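Local coordinates for uncharacterized protein (Bacteroides vulgatus, PDB 4Q88) that is of unknown function but probably acts as a hydrolase of glycoside hydrolase family 88, at residues 23-28 and 58-63; 32-37 and 68-73; 202-207 and 261-266. All blocks are in the same frame, centred on the assembly; numbering follows the deposited sequence.

Interaction 1: 23-28 and 58-63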
loop_
_atom_site.group_PDB
_atom_site.type_symbol
_atom_site.label_atom_id
_atom_site.label_comp_id
_atom_site.label_asym_id
_atom_site.label_seq_id
_atom_site.Cartn_x
_atom_site.Cartn_y
_atom_site.Cartn_z
ATOM N N VAL A 23 -12.059 8.020 -12.631
ATOM C CA VAL A 23 -10.656 7.560 -12.518
ATOM C C VAL A 23 -10.477 6.121 -12.954
ATOM O O VAL A 23 -9.565 5.812 -13.727
ATOM C CB VAL A 23 -10.134 7.748 -11.072
ATOM C CG1 VAL A 23 -8.768 7.105 -10.855
ATOM C CG2 VAL A 23 -10.123 9.217 -10.709
ATOM N N ASN A 24 -11.371 5.245 -12.500
ATOM C CA ASN A 24 -11.197 3.836 -12.773
ATOM C C ASN A 24 -11.517 3.516 -14.224
ATOM O O ASN A 24 -10.830 2.693 -14.830
ATOM C CB ASN A 24 -11.997 2.945 -11.818
ATOM C CG ASN A 24 -11.259 1.651 -11.486
ATOM O OD1 ASN A 24 -10.012 1.591 -11.554
ATOM N ND2 ASN A 24 -12.007 0.602 -11.163
ATOM N N GLN A 25 -12.547 4.155 -14.780
ATOM C CA GLN A 25 -12.886 3.913 -16.185
ATOM C C GLN A 25 -11.835 4.419 -17.128
ATOM O O GLN A 25 -11.524 3.739 -18.093
ATOM C CB GLN A 25 -14.246 4.463 -16.531
ATOM C CG GLN A 25 -15.282 3.571 -15.896
ATOM C CD GLN A 25 -16.674 4.126 -15.933
ATOM O OE1 GLN A 25 -16.971 5.069 -16.671
ATOM N NE2 GLN A 25 -17.553 3.534 -15.118
ATOM N N ARG A 26 -11.259 5.565 -16.827
ATOM C CA ARG A 26 -10.155 6.095 -17.642
ATOM C C ARG A 26 -9.024 5.102 -17.668
ATOM O O ARG A 26 -8.508 4.754 -18.739
ATOM C CB ARG A 26 -9.679 7.434 -17.111
ATOM C CG ARG A 26 -8.577 8.090 -17.963
ATOM C CD ARG A 26 -7.735 9.054 -17.161
ATOM N NE ARG A 26 -6.381 9.225 -17.694
ATOM C CZ ARG A 26 -5.279 8.593 -17.252
ATOM N NH1 ARG A 26 -5.318 7.681 -16.241
ATOM N NH2 ARG A 26 -4.106 8.876 -17.842
ATOM N N TYR A 27 -8.631 4.604 -16.491
ATOM C CA TYR A 27 -7.495 3.684 -16.444
ATOM C C TYR A 27 -7.778 2.378 -17.223
ATOM O O TYR A 27 -6.964 1.948 -18.050
ATOM C CB TYR A 27 -7.096 3.385 -14.977
ATOM C CG TYR A 27 -5.897 2.527 -14.929
ATOM C CD1 TYR A 27 -4.633 3.085 -15.024
ATOM C CD2 TYR A 27 -6.006 1.162 -14.837
ATOM C CE1 TYR A 27 -3.511 2.293 -15.037
ATOM C CE2 TYR A 27 -4.892 0.357 -14.850
ATOM C CZ TYR A 27 -3.647 0.935 -14.936
ATOM O OH TYR A 27 -2.523 0.152 -14.938
ATOM N N GLN A 28 -8.950 1.769 -16.997
ATOM C CA GLN A 28 -9.261 0.497 -17.637
ATOM C C GLN A 28 -9.511 0.641 -19.139
ATOM O O GLN A 28 -9.227 -0.289 -19.895
ATOM C CB GLN A 28 -10.443 -0.209 -16.952
ATOM C CG GLN A 28 -10.115 -0.584 -15.510
ATOM C CD GLN A 28 -11.159 -1.422 -14.817
ATOM O OE1 GLN A 28 -12.155 -1.836 -15.407
ATOM N NE2 GLN A 28 -10.902 -1.728 -13.552
ATOM N N LYS A 58 -19.395 -5.430 -11.851
ATOM C CA LYS A 58 -18.886 -6.672 -12.454
ATOM C C LYS A 58 -17.872 -6.489 -13.570
ATOM O O LYS A 58 -17.080 -7.379 -13.796
ATOM C CB LYS A 58 -20.032 -7.584 -12.933
ATOM C CG LYS A 58 -20.776 -8.251 -11.786
ATOM C CD LYS A 58 -22.040 -8.956 -12.301
ATOM C CE LYS A 58 -22.851 -9.619 -11.188
ATOM N NZ LYS A 58 -23.657 -8.649 -10.383
ATOM N N ASP A 59 -17.884 -5.352 -14.264
ATOM C CA ASP A 59 -16.855 -5.073 -15.283
ATOM C C ASP A 59 -15.480 -4.843 -14.630
ATOM O O ASP A 59 -14.452 -5.296 -15.119
ATOM C CB ASP A 59 -17.247 -3.837 -16.104
ATOM C CG ASP A 59 -18.493 -4.089 -16.968
ATOM O OD1 ASP A 59 -18.713 -5.233 -17.401
ATOM O OD2 ASP A 59 -19.269 -3.158 -17.149
ATOM N N TYR A 60 -15.480 -4.134 -13.515
ATOM C CA TYR A 60 -14.230 -3.870 -12.799
ATOM C C TYR A 60 -13.694 -5.188 -12.273
ATOM O O TYR A 60 -12.516 -5.469 -12.368
ATOM C CB TYR A 60 -14.416 -2.877 -11.641
ATOM C CG TYR A 60 -14.819 -1.472 -11.997
ATOM C CD1 TYR A 60 -14.609 -0.928 -13.269
ATOM C CD2 TYR A 60 -15.335 -0.653 -11.036
ATOM C CE1 TYR A 60 -14.978 0.385 -13.556
ATOM C CE2 TYR A 60 -15.713 0.636 -11.318
ATOM C CZ TYR A 60 -15.539 1.150 -12.584
ATOM O OH TYR A 60 -15.945 2.442 -12.837
ATOM N N LEU A 61 -14.579 -6.054 -11.793
ATOM C CA LEU A 61 -14.147 -7.366 -11.311
ATOM C C LEU A 61 -13.490 -8.178 -12.433
ATOM O O LEU A 61 -12.451 -8.824 -12.259
ATOM C CB LEU A 61 -15.333 -8.138 -10.733
ATOM C CG LEU A 61 -14.967 -9.415 -9.976
ATOM C CD1 LEU A 61 -14.248 -8.997 -8.698
ATOM C CD2 LEU A 61 -16.272 -10.198 -9.704
ATOM N N GLN A 62 -14.106 -8.140 -13.607
ATOM C CA GLN A 62 -13.620 -8.907 -14.725
ATOM C C GLN A 62 -12.272 -8.374 -15.172
ATOM O O GLN A 62 -11.460 -9.143 -15.704
ATOM C CB GLN A 62 -14.591 -8.801 -15.914
ATOM C CG GLN A 62 -14.254 -9.803 -17.028
ATOM C CD GLN A 62 -14.415 -11.230 -16.543
ATOM O OE1 GLN A 62 -15.380 -11.543 -15.874
ATOM N NE2 GLN A 62 -13.467 -12.088 -16.854
ATOM N N TYR A 63 -12.008 -7.086 -14.960
ATOM C CA TYR A 63 -10.667 -6.552 -15.296
ATOM C C TYR A 63 -9.569 -7.239 -14.459
ATOM O O TYR A 63 -8.492 -7.611 -14.996
ATOM C CB TYR A 63 -10.644 -5.032 -15.151
ATOM C CG TYR A 63 -9.429 -4.330 -15.687
ATOM C CD1 TYR A 63 -8.340 -4.090 -14.866
ATOM C CD2 TYR A 63 -9.385 -3.831 -16.991
ATOM C CE1 TYR A 63 -7.218 -3.431 -15.329
ATOM C CE2 TYR A 63 -8.239 -3.176 -17.477
ATOM C CZ TYR A 63 -7.154 -2.979 -16.621
ATOM O OH TYR A 63 -6.025 -2.303 -17.023
HETATM O O HOH W 1 -3.554 -2.694 -16.532
#

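Interaction 2: 32-37 and 68-73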
loop_
_atom_site.group_PDB
_atom_site.type_symbol
_atom_site.label_atom_id
_atom_site.label_comp_id
_atom_site.label_asym_id
_atom_site.label_seq_id
_atom_site.Cartn_x
_atom_site.Cartn_y
_atom_site.Cartn_z
ATOM N N LYS A 32 -4.934 -2.295 -21.208
ATOM C CA LYS A 32 -5.412 -3.662 -21.233
ATOM C C LYS A 32 -4.992 -4.366 -19.959
ATOM O O LYS A 32 -3.939 -4.070 -19.418
ATOM C CB LYS A 32 -4.853 -4.404 -22.455
ATOM C CG LYS A 32 -3.363 -4.699 -22.374
ATOM C CD LYS A 32 -2.856 -5.332 -23.666
ATOM C CE LYS A 32 -1.355 -5.548 -23.613
ATOM N NZ LYS A 32 -1.009 -6.784 -24.365
ATOM N N PRO A 33 -5.808 -5.314 -19.489
ATOM C CA PRO A 33 -5.444 -6.005 -18.254
ATOM C C PRO A 33 -4.337 -7.019 -18.388
ATOM O O PRO A 33 -3.794 -7.446 -17.373
ATOM C CB PRO A 33 -6.738 -6.684 -17.823
ATOM C CG PRO A 33 -7.576 -6.773 -19.048
ATOM C CD PRO A 33 -7.188 -5.624 -19.917
ATOM N N GLN A 34 -3.993 -7.393 -19.629
ATOM C CA GLN A 34 -2.969 -8.397 -19.896
ATOM C C GLN A 34 -1.569 -7.790 -19.829
ATOM O O GLN A 34 -0.875 -7.620 -20.829
ATOM C CB GLN A 34 -3.214 -9.073 -21.266
ATOM C CG GLN A 34 -4.480 -9.888 -21.320
ATOM C CD GLN A 34 -5.733 -9.070 -21.601
ATOM O OE1 GLN A 34 -5.660 -7.958 -22.032
ATOM N NE2 GLN A 34 -6.879 -9.630 -21.324
ATOM N N VAL A 35 -1.148 -7.528 -18.595
ATOM C CA VAL A 35 0.173 -7.080 -18.252
ATOM C C VAL A 35 0.661 -7.881 -17.020
ATOM O O VAL A 35 -0.108 -8.566 -16.305
ATOM C CB VAL A 35 0.204 -5.573 -17.965
ATOM C CG1 VAL A 35 0.049 -4.774 -19.268
ATOM C CG2 VAL A 35 -0.842 -5.200 -16.904
ATOM N N ARG A 36 1.957 -7.811 -16.787
ATOM C CA ARG A 36 2.594 -8.673 -15.813
ATOM C C ARG A 36 2.076 -8.425 -14.359
ATOM O O ARG A 36 1.536 -7.358 -14.066
ATOM C CB ARG A 36 4.109 -8.477 -15.854
ATOM C CG ARG A 36 4.613 -7.115 -15.494
ATOM C CD ARG A 36 6.141 -7.071 -15.473
ATOM N NE ARG A 36 6.591 -5.750 -15.176
ATOM C CZ ARG A 36 7.865 -5.379 -15.002
ATOM N NH1 ARG A 36 8.851 -6.241 -15.042
ATOM N NH2 ARG A 36 8.136 -4.118 -14.758
ATOM N N SER A 37 2.284 -9.410 -13.489
ATOM C CA SER A 37 1.730 -9.386 -12.141
ATOM C C SER A 37 2.688 -8.703 -11.146
ATOM O O SER A 37 2.542 -8.898 -9.977
ATOM C CB SER A 37 1.383 -10.796 -11.653
ATOM O OG SER A 37 2.487 -11.687 -11.783
ATOM N N ALA A 68 -5.494 -11.679 -13.649
ATOM C CA ALA A 68 -5.047 -12.858 -12.951
ATOM C C ALA A 68 -4.924 -14.070 -13.898
ATOM O O ALA A 68 -3.972 -14.830 -13.816
ATOM C CB ALA A 68 -5.957 -13.190 -11.812
ATOM N N ASP A 69 -5.926 -14.242 -14.746
ATOM C CA ASP A 69 -5.927 -15.323 -15.774
ATOM C C ASP A 69 -4.672 -15.217 -16.679
ATOM O O ASP A 69 -3.963 -16.196 -16.870
ATOM C CB ASP A 69 -7.220 -15.220 -16.621
ATOM C CG ASP A 69 -8.405 -15.898 -15.994
ATOM O OD1 ASP A 69 -8.225 -16.794 -15.125
ATOM O OD2 ASP A 69 -9.560 -15.550 -16.389
ATOM N N TYR A 70 -4.395 -14.024 -17.201
ATOM C CA TYR A 70 -3.240 -13.752 -18.042
ATOM C C TYR A 70 -1.920 -14.144 -17.347
ATOM O O TYR A 70 -0.987 -14.673 -17.965
ATOM C CB TYR A 70 -3.188 -12.267 -18.447
ATOM C CG TYR A 70 -1.932 -11.911 -19.212
ATOM C CD1 TYR A 70 -1.707 -12.428 -20.482
ATOM C CD2 TYR A 70 -0.965 -11.090 -18.665
ATOM C CE1 TYR A 70 -0.547 -12.105 -21.180
ATOM C CE2 TYR A 70 0.193 -10.766 -19.349
ATOM C CZ TYR A 70 0.388 -11.280 -20.607
ATOM O OH TYR A 70 1.541 -10.940 -21.262
ATOM N N ASN A 71 -1.826 -13.866 -16.048
ATOM C CA ASN A 71 -0.634 -14.234 -15.256
ATOM C C ASN A 71 -0.669 -15.639 -14.658
ATOM O O ASN A 71 0.212 -16.040 -13.875
ATOM C CB ASN A 71 -0.386 -13.132 -14.193
ATOM C CG ASN A 71 0.034 -11.832 -14.820
ATOM O OD1 ASN A 71 1.138 -11.723 -15.340
ATOM N ND2 ASN A 71 -0.860 -10.834 -14.811
ATOM N N GLN A 72 -1.682 -16.408 -15.052
ATOM C CA GLN A 72 -1.850 -17.783 -14.599
ATOM C C GLN A 72 -1.902 -17.901 -13.096
ATOM O O GLN A 72 -1.476 -18.907 -12.521
ATOM C CB GLN A 72 -0.749 -18.686 -15.159
ATOM C CG GLN A 72 -0.585 -18.583 -16.655
ATOM C CD GLN A 72 0.440 -19.586 -17.150
ATOM O OE1 GLN A 72 1.617 -19.534 -16.788
ATOM N NE2 GLN A 72 -0.017 -20.527 -17.929
ATOM N N TRP A 73 -2.420 -16.858 -12.444
ATOM C CA TRP A 73 -2.519 -16.849 -11.001
ATOM C C TRP A 73 -1.179 -17.083 -10.314
ATOM O O TRP A 73 -1.096 -17.727 -9.261
ATOM C CB TRP A 73 -3.595 -17.852 -10.532
ATOM C CG TRP A 73 -4.877 -17.601 -11.201
ATOM C CD1 TRP A 73 -5.259 -18.058 -12.457
ATOM C CD2 TRP A 73 -5.975 -16.811 -10.711
ATOM N NE1 TRP A 73 -6.492 -17.535 -12.789
ATOM C CE2 TRP A 73 -6.983 -16.822 -11.719
ATOM C CE3 TRP A 73 -6.225 -16.114 -9.497
ATOM C CZ2 TRP A 73 -8.215 -16.161 -11.564
ATOM C CZ3 TRP A 73 -7.453 -15.458 -9.348
ATOM C CH2 TRP A 73 -8.438 -15.496 -10.360
HETATM O O HOH W 2 3.670 -11.724 -14.604
#

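Interaction 3: 202-207 and 261-266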
loop_
_atom_site.group_PDB
_atom_site.type_symbol
_atom_site.label_atom_id
_atom_site.label_comp_id
_atom_site.label_asym_id
_atom_site.label_seq_id
_atom_site.Cartn_x
_atom_site.Cartn_y
_atom_site.Cartn_z
ATOM N N ASN A 202 19.048 19.543 5.230
ATOM C CA ASN A 202 18.975 20.428 6.387
ATOM C C ASN A 202 19.210 19.768 7.736
ATOM O O ASN A 202 18.894 20.369 8.796
ATOM C CB ASN A 202 17.670 21.179 6.383
ATOM C CG ASN A 202 17.549 22.087 5.188
ATOM O OD1 ASN A 202 18.318 23.065 5.054
ATOM N ND2 ASN A 202 16.647 21.759 4.283
ATOM N N GLY A 203 19.876 18.615 7.705
ATOM C CA GLY A 203 20.380 17.958 8.907
ATOM C C GLY A 203 19.334 17.193 9.694
ATOM O O GLY A 203 19.516 16.936 10.860
ATOM N N LYS A 204 18.245 16.838 9.050
ATOM C CA LYS A 204 17.081 16.204 9.696
ATOM C C LYS A 204 17.092 14.688 9.496
ATOM O O LYS A 204 17.776 14.170 8.616
ATOM C CB LYS A 204 15.779 16.763 9.142
ATOM C CG LYS A 204 15.635 18.295 9.088
ATOM C CD LYS A 204 15.676 18.946 10.465
ATOM C CE LYS A 204 15.635 20.478 10.417
ATOM N NZ LYS A 204 14.416 20.973 9.738
ATOM N N LYS A 205 16.249 13.970 10.248
ATOM C CA LYS A 205 15.982 12.579 9.936
ATOM C C LYS A 205 15.176 12.464 8.661
ATOM O O LYS A 205 14.254 13.267 8.424
ATOM C CB LYS A 205 15.201 11.949 11.063
ATOM C CG LYS A 205 16.028 11.807 12.350
ATOM C CD LYS A 205 15.229 11.220 13.512
ATOM C CE LYS A 205 16.205 10.820 14.680
ATOM N NZ LYS A 205 15.505 10.046 15.761
ATOM N N ASP A 206 15.575 11.558 7.785
ATOM C CA ASP A 206 14.978 11.392 6.460
ATOM C C ASP A 206 13.973 10.223 6.377
ATOM O O ASP A 206 14.373 9.052 6.271
ATOM C CB ASP A 206 16.078 11.195 5.425
ATOM C CG ASP A 206 15.586 11.394 3.993
ATOM O OD1 ASP A 206 14.410 11.802 3.749
ATOM O OD2 ASP A 206 16.457 11.150 3.106
ATOM N N PHE A 207 12.686 10.545 6.454
ATOM C CA PHE A 207 11.598 9.582 6.398
ATOM C C PHE A 207 10.858 9.749 5.075
ATOM O O PHE A 207 10.273 10.821 4.816
ATOM C CB PHE A 207 10.655 9.750 7.594
ATOM C CG PHE A 207 11.303 9.470 8.922
ATOM C CD1 PHE A 207 11.615 8.172 9.272
ATOM C CD2 PHE A 207 11.526 10.490 9.832
ATOM C CE1 PHE A 207 12.182 7.887 10.486
ATOM C CE2 PHE A 207 12.104 10.221 11.038
ATOM C CZ PHE A 207 12.445 8.920 11.377
ATOM N N LEU A 261 9.475 13.579 4.880
ATOM C CA LEU A 261 8.336 13.983 5.682
ATOM C C LEU A 261 8.619 15.154 6.626
ATOM O O LEU A 261 7.764 16.037 6.760
ATOM C CB LEU A 261 7.789 12.786 6.488
ATOM C CG LEU A 261 7.031 11.747 5.705
ATOM C CD1 LEU A 261 6.845 10.461 6.529
ATOM C CD2 LEU A 261 5.700 12.273 5.204
ATOM N N ILE A 262 9.806 15.162 7.233
ATOM C CA ILE A 262 10.138 16.238 8.145
ATOM C C ILE A 262 11.234 17.201 7.624
ATOM O O ILE A 262 11.660 18.067 8.341
ATOM C CB ILE A 262 10.371 15.730 9.566
ATOM C CG1 ILE A 262 11.554 14.781 9.625
ATOM C CG2 ILE A 262 9.123 14.983 10.088
ATOM C CD1 ILE A 262 11.977 14.490 11.053
ATOM N N ASP A 263 11.560 17.123 6.323
ATOM C CA ASP A 263 12.366 18.155 5.620
ATOM C C ASP A 263 11.665 18.538 4.305
ATOM O O ASP A 263 12.062 18.103 3.208
ATOM C CB ASP A 263 13.757 17.684 5.384
ATOM C CG ASP A 263 14.699 18.828 5.006
ATOM O OD1 ASP A 263 14.204 19.902 4.620
ATOM O OD2 ASP A 263 15.932 18.685 5.126
ATOM N N PRO A 264 10.625 19.346 4.404
ATOM C CA PRO A 264 9.932 19.732 3.181
ATOM C C PRO A 264 10.827 20.470 2.187
ATOM O O PRO A 264 10.632 20.292 0.983
ATOM C CB PRO A 264 8.788 20.646 3.665
ATOM C CG PRO A 264 8.893 20.735 5.121
ATOM C CD PRO A 264 9.926 19.795 5.623
ATOM N N GLU A 265 11.831 21.208 2.663
ATOM C CA GLU A 265 12.713 22.008 1.783
ATOM C C GLU A 265 13.640 21.137 0.909
ATOM O O GLU A 265 14.006 21.511 -0.209
ATOM C CB GLU A 265 13.585 22.887 2.654
ATOM C CG GLU A 265 12.921 24.093 3.295
ATOM C CD GLU A 265 11.840 23.800 4.334
ATOM O OE1 GLU A 265 11.954 22.851 5.137
ATOM O OE2 GLU A 265 10.838 24.545 4.291
ATOM N N GLN A 266 14.009 19.963 1.412
ATOM C CA GLN A 266 14.856 19.052 0.673
ATOM C C GLN A 266 14.188 18.555 -0.618
ATOM O O GLN A 266 14.823 18.482 -1.640
ATOM C CB GLN A 266 15.246 17.853 1.509
ATOM C CG GLN A 266 15.796 16.763 0.631
ATOM C CD GLN A 266 16.434 15.694 1.393
ATOM O OE1 GLN A 266 17.428 15.920 2.065
ATOM N NE2 GLN A 266 15.858 14.504 1.316
HETATM O O HOH W 3 13.741 21.748 6.614
HETATM O O HOH W 4 11.923 19.030 11.186
HETATM O O HOH W 5 12.184 13.461 6.669
#

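Interaction 1: 23-28 and 58-63
Gln28 and Tyr63 reach toward each other from helices 13-30 and 58-70, and their flat ends stack, the amide and ring planes only 6° apart. The extended glutamine lies along one face of the ring: its CG sits 3.6 Å from the Tyr63 ring centroid, almost on the ring normal, in a CH-pi contact, while Gln28 CD rests 3.5 Å from Tyr63 CG. Asn24 ND2 stands 3.4 Å above the Tyr60 ring plane, over its centre, with the amide turned 67° from the ring. Gln25 crosses the same tyrosine at about a right angle, its CG at the ring edge, and Gln25 NE2 donates a bent hydrogen bond of 3.0 Å to Tyr60 OH. At the other side of the contact Tyr63 OH comes 3.6 Å from Tyr27 CE2, and a water that donates to Tyr63 OH at 2.5 Å also makes a weak contact with Tyr27 OH. The two helix segments lie 11.7 Å apart at 43°, a wide spacing that long tyrosines and glutamines can span. Helix 39-55 packs on Tyr60 and Tyr63, an arrangement consistent with the six-hairpin (alpha/alpha)6 barrel of this family. From it Tyr44 OH bonds to Asn24 OD1 and Gln28 NE2, while Asn48 OD1 accepts from Asn24 ND2; His21 ND1 bonds to Tyr60 OH, and Tyr63 OH bonds to the carbonyl of His31. The chemistry implies a division of labour: amides lie against tyrosine faces, while polar ends find further partners on helix 39-55, on helix 13-30 itself and in the residue just after it.

Interaction 2: 32-37 and 68-73
One face of the Tyr70 ring carries Gln34, whose CB lies 3.7 Å above the ring plane, over its centre, in a CH-pi contact. The carbonyl carbon, Gln34 C, shares that face, and at the ring edge, in its plane, sits Val35 O, 3.6 Å from Tyr70 CD2. Gln34 is the centre of an inverse gamma turn, and its side chain, bent at chi2 (83°), crosses the tyrosine obliquely. The Trp73 ring has Ala68 CB over one face, offset toward the rim, and its NE1 donates to the anti lone pair of Asp69 OD1. Another flat group is the amide of Asn71. Its ND2 donates to Val35 O over 2.8 Å in a nearly straight bond (168°) that lies in the planes of both amide and carbonyl, and also bonds to Trp67 O. Asn71 OD1 accepts from a water at 2.6 Å, which in turn accepts from Ser37 N. Ser37 CB packs 3.6 Å from Asn71 CG; the small serine fits this close approach, and its hydroxyl bonds to the carbonyl of Lys74. Asn71 stands where helix 58-70 ends in a Schellman motif, with Gln72, at positive phi, as the C-prime residue. An alanine in place of Asn71 would remove the bonds to Val35 O and Trp67 O and the water bridge to Ser37, and would probably loosen the loop against the helix end. The chemistry implies a surface junction in which tyrosine supplies contact area, while asparagine, with donor and acceptor on one flat group, can bond to Val35 O directly and to Ser37 N through water.

Interaction 3: 202-207 and 261-266
With CG anti to the backbone N (chi1 -165°), Asp263 swings its carboxylate toward Asn202, whose own CG stands anti to its carbonyl carbon (chi1 -64°) and offers the amide in return. Asp263 forms an Asx motif: its OD1 accepts from Gln266 N, which approaches from above the carboxylate plane. The same oxygen takes Asn202 ND2 at 3.1 Å through its syn lone pair, while Asn202 N donates to Asp263 OD2 at 3.2 Å, and Thr200 OG1 also bonds to OD2. A short, doubly accepting acid suits this place, since one carboxylate serves both loops. Such a crowd of donors, with Lys204 NZ 5.2 Å from Asp263 OD1, would probably favour the charged form. Water bridges extend the joint: one water donates to Asp263 OD1 and Glu265 OE1 and weakly accepts from Lys204 NZ, another donates to Lys205 O and accepts from Phe207 N and Ile262 N. Farther along, apolar groups take over. Ile262 CD1 sits at the edge of the Phe207 ring, 4.2 Å from Phe207 CD2, and Leu261 CD1 packs on Phe207 CB. Beside them Leu261 N donates to Phe207 O at 2.9 Å, in a nearly straight bond (171° at the hydrogen) that meets the oxygen close to the C=O axis.

How the interactions relate
From the N terminus, helix 13-30 supplies the first half of interaction 1, and the loop after it the first half of interaction 2. The chain then runs through helix 39-55; helix 58-70 closes interaction 1, and its end with the turn that follows closes interaction 2, so the two cross rather than nest. They touch, Tyr63 O lying 3.5 Å from Pro33 CB, and tie the start and the end of helix 58-70 to the chain that precedes it. Interaction 3 opens only afterwards, its two loops closing off the stretch that holds helices 209-225 and 233-249. On the opposite side of the chain's centre, its centre lies about 38 Å from that of interaction 1.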